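Local coordinates for protein phosphoglycerate kinase (Coxiella burnetii, PDB 4NG4) that catalyses the reversible transfer of a phosphoryl group from 1,3-bisphosphoglycerate to ADP, giving 3-phosphoglycerate and ATP in glycolysis, at residues G227-S239 with S243-W257. Residues are numbered along the deposited sequence; the frame is centred on the assembly and turned at random.
Sequences GIANTFLKAQGYS and SLCENEWLDAAQQFW. With ADP (adenosine-5'-diphosphate), chain E.
The adenine end of the ADP pocket, in the nucleotide-binding Rossmann-like domain of this two-domain kinase, is built partly from this contact: L244 and N230 meet across it, and with G227 they border the base. L244 brings CD2 to 3.9 Å from C2 of ADP, while N230 holds OD1 3.2 Å from the exocyclic N6. Helix 227-235 follows directly on the edge strand 221-226 of the parallel sheet; after looping back, the chain runs beside the helix in the same direction through 244-249 before entering helix 250-263, whose first turns cross helix 227-235 at 81° with the axes 8.4 Å apart.

T231 ties the segment leading into helix 250-263 to helix 227-235. Its OG1, anti to the carbonyl carbon (chi1 -56°), donates back to G227 O from above that carbonyl's plane and accepts the nearly straight N-H of E246 at 3.3 Å. The hydroxyl thus acts as donor in one bond and acceptor in the other, while CG2 packs against CD2 of L250. The E246 carboxylate in turn hydrogen-bonds through OE2 to S206 OG, in the loop after strand 196-202.

Where the helices cross, small residues allow the close approach: A235 CB rests on A253 CB. A253 CB also sits over the centre of one face of the F232 ring, a CH-pi contact 3.9 Å from the centroid. F256 meets the same ring obliquely, the planes 73° apart, and both phenylalanines reach strand 221-226, F232 at V224 and F256 at L222.

On the more exposed flank K234 leaves its helix with CG anti to the backbone N and runs past the L250 methyl CD2. Its NZ donates a 3.1 Å hydrogen bond to N247 OD1, arriving in the plane of the amide carbonyl on a lone pair.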
loop_
_atom_site.group_PDB
_atom_site.type_symbol
_atom_site.label_atom_id
_atom_site.label_comp_id
_atom_site.label_asym_id
_atom_site.label_seq_id
_atom_site.Cartn_x
_atom_site.Cartn_y
_atom_site.Cartn_z
ATOM N N GLY A 227 18.082 6.746 3.913
ATOM C CA GLY A 227 19.016 6.068 3.025
ATOM C C GLY A 227 18.993 6.680 1.645
ATOM O O GLY A 227 20.043 7.067 1.113
ATOM N N ILE A 228 17.790 6.779 1.073
ATOM C CA ILE A 228 17.581 7.419 -0.235
ATOM C C ILE A 228 18.300 8.769 -0.286
ATOM O O ILE A 228 19.160 8.985 -1.131
ATOM C CB ILE A 228 16.052 7.611 -0.572
ATOM C CG1 ILE A 228 15.339 6.254 -0.704
ATOM C CG2 ILE A 228 15.854 8.388 -1.864
ATOM C CD1 ILE A 228 13.831 6.361 -0.745
ATOM N N ALA A 229 17.972 9.664 0.640
ATOM C CA ALA A 229 18.575 10.998 0.633
ATOM C C ALA A 229 20.078 10.902 0.822
ATOM O O ALA A 229 20.841 11.587 0.143
ATOM C CB ALA A 229 17.945 11.886 1.710
ATOM N N ASN A 230 20.503 10.044 1.734
ATOM C CA ASN A 230 21.934 9.840 1.947
ATOM C C ASN A 230 22.657 9.380 0.657
ATOM O O ASN A 230 23.767 9.815 0.369
ATOM C CB ASN A 230 22.195 8.846 3.104
ATOM C CG ASN A 230 21.627 9.319 4.453
ATOM O OD1 ASN A 230 21.308 8.503 5.335
ATOM N ND2 ASN A 230 21.499 10.618 4.616
ATOM N N THR A 231 22.013 8.520 -0.120
ATOM C CA THR A 231 22.566 8.123 -1.419
ATOM C C THR A 231 22.665 9.319 -2.363
ATOM O O THR A 231 23.665 9.482 -3.047
ATOM C CB THR A 231 21.736 6.992 -2.121
ATOM O OG1 THR A 231 21.623 5.847 -1.261
ATOM C CG2 THR A 231 22.401 6.556 -3.408
ATOM N N PHE A 232 21.634 10.154 -2.397
ATOM C CA PHE A 232 21.613 11.294 -3.313
ATOM C C PHE A 232 22.675 12.339 -2.962
ATOM O O PHE A 232 23.397 12.836 -3.841
ATOM C CB PHE A 232 20.224 11.938 -3.356
ATOM C CG PHE A 232 19.278 11.283 -4.329
ATOM C CD1 PHE A 232 19.238 11.695 -5.643
ATOM C CD2 PHE A 232 18.433 10.286 -3.919
ATOM C CE1 PHE A 232 18.375 11.115 -6.543
ATOM C CE2 PHE A 232 17.575 9.696 -4.796
ATOM C CZ PHE A 232 17.543 10.110 -6.125
ATOM N N LEU A 233 22.762 12.655 -1.675
ATOM C CA LEU A 233 23.786 13.541 -1.161
ATOM C C LEU A 233 25.215 13.075 -1.521
ATOM O O LEU A 233 26.124 13.892 -1.701
ATOM C CB LEU A 233 23.640 13.648 0.359
ATOM C CG LEU A 233 22.452 14.385 1.015
ATOM C CD1 LEU A 233 22.578 14.363 2.542
ATOM C CD2 LEU A 233 22.365 15.821 0.542
ATOM N N LYS A 234 25.423 11.766 -1.615
ATOM C CA LYS A 234 26.741 11.222 -1.919
ATOM C C LYS A 234 26.994 11.197 -3.441
ATOM O O LYS A 234 28.138 11.386 -3.898
ATOM C CB LYS A 234 26.871 9.825 -1.305
ATOM C CG LYS A 234 28.201 9.123 -1.543
ATOM C CD LYS A 234 28.496 8.233 -0.382
ATOM C CE LYS A 234 29.440 7.117 -0.708
ATOM N NZ LYS A 234 29.509 6.259 0.539
ATOM N N ALA A 235 25.931 10.987 -4.220
ATOM C CA ALA A 235 25.992 11.171 -5.679
ATOM C C ALA A 235 26.371 12.590 -6.035
ATOM O O ALA A 235 27.033 12.795 -7.028
ATOM C CB ALA A 235 24.664 10.818 -6.330
ATOM N N GLN A 236 25.948 13.558 -5.226
ATOM C CA GLN A 236 26.310 14.967 -5.425
ATOM C C GLN A 236 27.730 15.323 -4.975
ATOM O O GLN A 236 28.215 16.408 -5.258
ATOM C CB GLN A 236 25.312 15.885 -4.714
ATOM C CG GLN A 236 23.951 15.939 -5.401
ATOM C CD GLN A 236 23.281 17.280 -5.235
ATOM O OE1 GLN A 236 23.479 17.997 -4.241
ATOM N NE2 GLN A 236 22.491 17.638 -6.218
ATOM N N GLY A 237 28.381 14.425 -4.258
ATOM C CA GLY A 237 29.775 14.616 -3.876
ATOM C C GLY A 237 29.997 15.063 -2.438
ATOM O O GLY A 237 31.108 15.405 -2.070
ATOM N N TYR A 238 28.940 15.068 -1.626
ATOM C CA TYR A 238 29.080 15.348 -0.199
ATOM C C TYR A 238 29.714 14.143 0.486
ATOM O O TYR A 238 29.652 13.027 -0.030
ATOM C CB TYR A 238 27.732 15.676 0.457
ATOM C CG TYR A 238 27.025 16.892 -0.104
ATOM C CD1 TYR A 238 27.386 18.174 0.279
ATOM C CD2 TYR A 238 25.982 16.757 -1.005
ATOM C CE1 TYR A 238 26.725 19.289 -0.229
ATOM C CE2 TYR A 238 25.312 17.853 -1.515
ATOM C CZ TYR A 238 25.679 19.119 -1.128
ATOM O OH TYR A 238 24.996 20.206 -1.662
ATOM N N SER A 239 30.335 14.401 1.638
ATOM C CA SER A 239 30.836 13.364 2.536
ATOM C C SER A 239 29.777 13.051 3.600
ATOM O O SER A 239 29.209 13.964 4.192
ATOM C CB SER A 239 32.128 13.836 3.211
ATOM O OG SER A 239 33.139 14.068 2.246
ATOM N N SER A 243 27.137 6.836 7.153
ATOM C CA SER A 243 25.683 6.857 6.862
ATOM C C SER A 243 25.277 5.753 5.914
ATOM O O SER A 243 26.039 5.387 5.031
ATOM C CB SER A 243 25.231 8.197 6.247
ATOM O OG SER A 243 25.598 9.295 7.060
ATOM N N LEU A 244 24.055 5.251 6.103
ATOM C CA LEU A 244 23.464 4.267 5.226
ATOM C C LEU A 244 23.353 4.840 3.812
ATOM O O LEU A 244 22.852 5.957 3.619
ATOM C CB LEU A 244 22.086 3.868 5.730
ATOM C CG LEU A 244 21.609 2.489 5.235
ATOM C CD1 LEU A 244 22.464 1.363 5.863
ATOM C CD2 LEU A 244 20.120 2.289 5.508
ATOM N N CYS A 245 23.871 4.092 2.841
ATOM C CA CYS A 245 23.851 4.472 1.439
ATOM C C CYS A 245 24.067 3.249 0.567
ATOM O O CYS A 245 24.618 2.240 1.007
ATOM C CB CYS A 245 24.936 5.507 1.124
ATOM S SG CYS A 245 26.637 4.830 1.058
ATOM N N GLU A 246 23.636 3.350 -0.681
ATOM C CA GLU A 246 23.852 2.287 -1.643
ATOM C C GLU A 246 24.781 2.822 -2.705
ATOM O O GLU A 246 24.331 3.504 -3.628
ATOM C CB GLU A 246 22.526 1.812 -2.243
ATOM C CG GLU A 246 21.724 0.940 -1.308
ATOM C CD GLU A 246 20.480 0.347 -1.943
ATOM O OE1 GLU A 246 19.630 1.130 -2.428
ATOM O OE2 GLU A 246 20.337 -0.905 -1.921
ATOM N N ASN A 247 26.077 2.533 -2.551
ATOM C CA ASN A 247 27.103 2.951 -3.512
ATOM C C ASN A 247 26.793 2.506 -4.923
ATOM O O ASN A 247 27.114 3.195 -5.890
ATOM C CB ASN A 247 28.473 2.374 -3.134
ATOM C CG ASN A 247 29.219 3.204 -2.091
ATOM O OD1 ASN A 247 28.621 3.884 -1.261
ATOM N ND2 ASN A 247 30.534 3.142 -2.135
ATOM N N GLU A 248 26.182 1.341 -5.056
ATOM C CA GLU A 248 25.963 0.777 -6.383
ATOM C C GLU A 248 24.898 1.503 -7.187
ATOM O O GLU A 248 24.734 1.235 -8.379
ATOM C CB GLU A 248 25.696 -0.730 -6.297
ATOM C CG GLU A 248 26.989 -1.538 -6.494
ATOM C CD GLU A 248 26.922 -2.923 -5.928
ATOM O OE1 GLU A 248 25.820 -3.363 -5.569
ATOM O OE2 GLU A 248 27.976 -3.578 -5.848
ATOM N N TRP A 249 24.214 2.447 -6.541
ATOM C CA TRP A 249 23.141 3.215 -7.169
ATOM C C TRP A 249 23.460 4.712 -7.220
ATOM O O TRP A 249 22.579 5.523 -7.497
ATOM C CB TRP A 249 21.825 2.967 -6.411
ATOM C CG TRP A 249 21.303 1.581 -6.599
ATOM C CD1 TRP A 249 21.693 0.457 -5.942
ATOM C CD2 TRP A 249 20.297 1.171 -7.526
ATOM N NE1 TRP A 249 20.995 -0.634 -6.406
ATOM C CE2 TRP A 249 20.130 -0.219 -7.378
ATOM C CE3 TRP A 249 19.519 1.848 -8.463
ATOM C CZ2 TRP A 249 19.218 -0.936 -8.122
ATOM C CZ3 TRP A 249 18.622 1.135 -9.204
ATOM C CH2 TRP A 249 18.474 -0.245 -9.033
ATOM N N LEU A 250 24.719 5.075 -6.985
ATOM C CA LEU A 250 25.131 6.478 -7.055
ATOM C C LEU A 250 24.964 7.034 -8.471
ATOM O O LEU A 250 24.487 8.148 -8.651
ATOM C CB LEU A 250 26.576 6.646 -6.594
ATOM C CG LEU A 250 26.843 6.186 -5.156
ATOM C CD1 LEU A 250 28.365 6.188 -4.844
ATOM C CD2 LEU A 250 26.023 6.990 -4.140
ATOM N N ASP A 251 25.364 6.265 -9.476
ATOM C CA ASP A 251 25.138 6.662 -10.863
ATOM C C ASP A 251 23.646 6.821 -11.168
ATOM O O ASP A 251 23.253 7.727 -11.910
ATOM C CB ASP A 251 25.738 5.640 -11.837
ATOM C CG ASP A 251 27.248 5.618 -11.808
ATOM O OD1 ASP A 251 27.847 6.500 -11.167
ATOM O OD2 ASP A 251 27.830 4.717 -12.444
ATOM N N ALA A 252 22.831 5.930 -10.610
ATOM C CA ALA A 252 21.382 5.992 -10.808
ATOM C C ALA A 252 20.832 7.262 -10.177
ATOM O O ALA A 252 20.076 8.002 -10.804
ATOM C CB ALA A 252 20.703 4.777 -10.213
ATOM N N ALA A 253 21.243 7.510 -8.939
ATOM C CA ALA A 253 20.802 8.683 -8.190
ATOM C C ALA A 253 21.239 9.977 -8.875
ATOM O O ALA A 253 20.496 10.957 -8.907
ATOM C CB ALA A 253 21.332 8.628 -6.769
ATOM N N GLN A 254 22.439 9.967 -9.442
ATOM C CA GLN A 254 22.991 11.147 -10.097
ATOM C C GLN A 254 22.222 11.453 -11.354
ATOM O O GLN A 254 21.872 12.597 -11.609
ATOM C CB GLN A 254 24.473 10.943 -10.434
ATOM C CG GLN A 254 25.236 12.251 -10.706
ATOM C CD GLN A 254 26.443 12.077 -11.602
ATOM O OE1 GLN A 254 26.796 10.966 -12.014
ATOM N NE2 GLN A 254 27.075 13.188 -11.928
ATOM N N GLN A 255 21.956 10.421 -12.135
ATOM C CA GLN A 255 21.200 10.583 -13.366
ATOM C C GLN A 255 19.759 10.978 -13.092
ATOM O O GLN A 255 19.157 11.711 -13.866
ATOM C CB GLN A 255 21.219 9.290 -14.155
ATOM C CG GLN A 255 20.690 9.421 -15.559
ATOM C CD GLN A 255 20.308 8.088 -16.120
ATOM O OE1 GLN A 255 19.248 7.535 -15.792
ATOM N NE2 GLN A 255 21.176 7.541 -16.962
ATOM N N PHE A 256 19.195 10.477 -12.004
ATOM C CA PHE A 256 17.841 10.867 -11.632
ATOM C C PHE A 256 17.794 12.347 -11.234
ATOM O O PHE A 256 16.857 13.065 -11.587
ATOM C CB PHE A 256 17.306 9.999 -10.500
ATOM C CG PHE A 256 15.912 10.343 -10.108
ATOM C CD1 PHE A 256 15.665 11.364 -9.212
ATOM C CD2 PHE A 256 14.844 9.689 -10.675
ATOM C CE1 PHE A 256 14.373 11.701 -8.864
ATOM C CE2 PHE A 256 13.561 10.030 -10.347
ATOM C CZ PHE A 256 13.321 11.041 -9.438
ATOM N N TRP A 257 18.818 12.794 -10.508
ATOM C CA TRP A 257 18.952 14.213 -10.141
ATOM C C TRP A 257 18.926 15.077 -11.391
ATOM O O TRP A 257 18.272 16.113 -11.412
ATOM C CB TRP A 257 20.249 14.501 -9.341
ATOM C CG TRP A 257 20.235 15.909 -8.768
ATOM C CD1 TRP A 257 19.685 16.318 -7.575
ATOM C CD2 TRP A 257 20.743 17.082 -9.389
ATOM N NE1 TRP A 257 19.831 17.670 -7.420
ATOM C CE2 TRP A 257 20.474 18.167 -8.521
ATOM C CE3 TRP A 257 21.395 17.327 -10.597
ATOM C CZ2 TRP A 257 20.857 19.473 -8.816
ATOM C CZ3 TRP A 257 21.773 18.622 -10.891
ATOM C CH2 TRP A 257 21.509 19.681 -9.999
HETATM P PB ADP E . 7.993 2.406 4.481
HETATM O O1B ADP E . 7.292 3.356 5.420
HETATM O O2B ADP E . 7.963 0.966 4.954
HETATM O O3B ADP E . 7.640 2.597 3.026
HETATM P PA ADP E . 10.792 2.106 3.924
HETATM O O1A ADP E . 10.491 0.628 3.863
HETATM O O2A ADP E . 11.171 2.797 2.640
HETATM O O3A ADP E . 9.534 2.899 4.567
HETATM O "O5'" ADP E . 11.992 2.274 5.001
HETATM C "C5'" ADP E . 11.822 2.954 6.252
HETATM C "C4'" ADP E . 12.739 2.364 7.314
HETATM O "O4'" ADP E . 14.093 2.739 7.035
HETATM C "C3'" ADP E . 12.388 2.864 8.718
HETATM O "O3'" ADP E . 12.055 1.769 9.584
HETATM C "C2'" ADP E . 13.611 3.643 9.188
HETATM O "O2'" ADP E . 13.994 3.330 10.530
HETATM C "C1'" ADP E . 14.726 3.288 8.201
HETATM N N9 ADP E . 15.579 4.480 7.888
HETATM C C8 ADP E . 15.173 5.644 7.324
HETATM N N7 ADP E . 16.220 6.502 7.204
HETATM C C5 ADP E . 17.323 5.895 7.689
HETATM C C6 ADP E . 18.758 6.234 7.858
HETATM N N6 ADP E . 19.255 7.437 7.477
HETATM N N1 ADP E . 19.561 5.288 8.408
HETATM C C2 ADP E . 19.114 4.074 8.808
HETATM N N3 ADP E . 17.824 3.707 8.685
HETATM C C4 ADP E . 16.897 4.555 8.144
#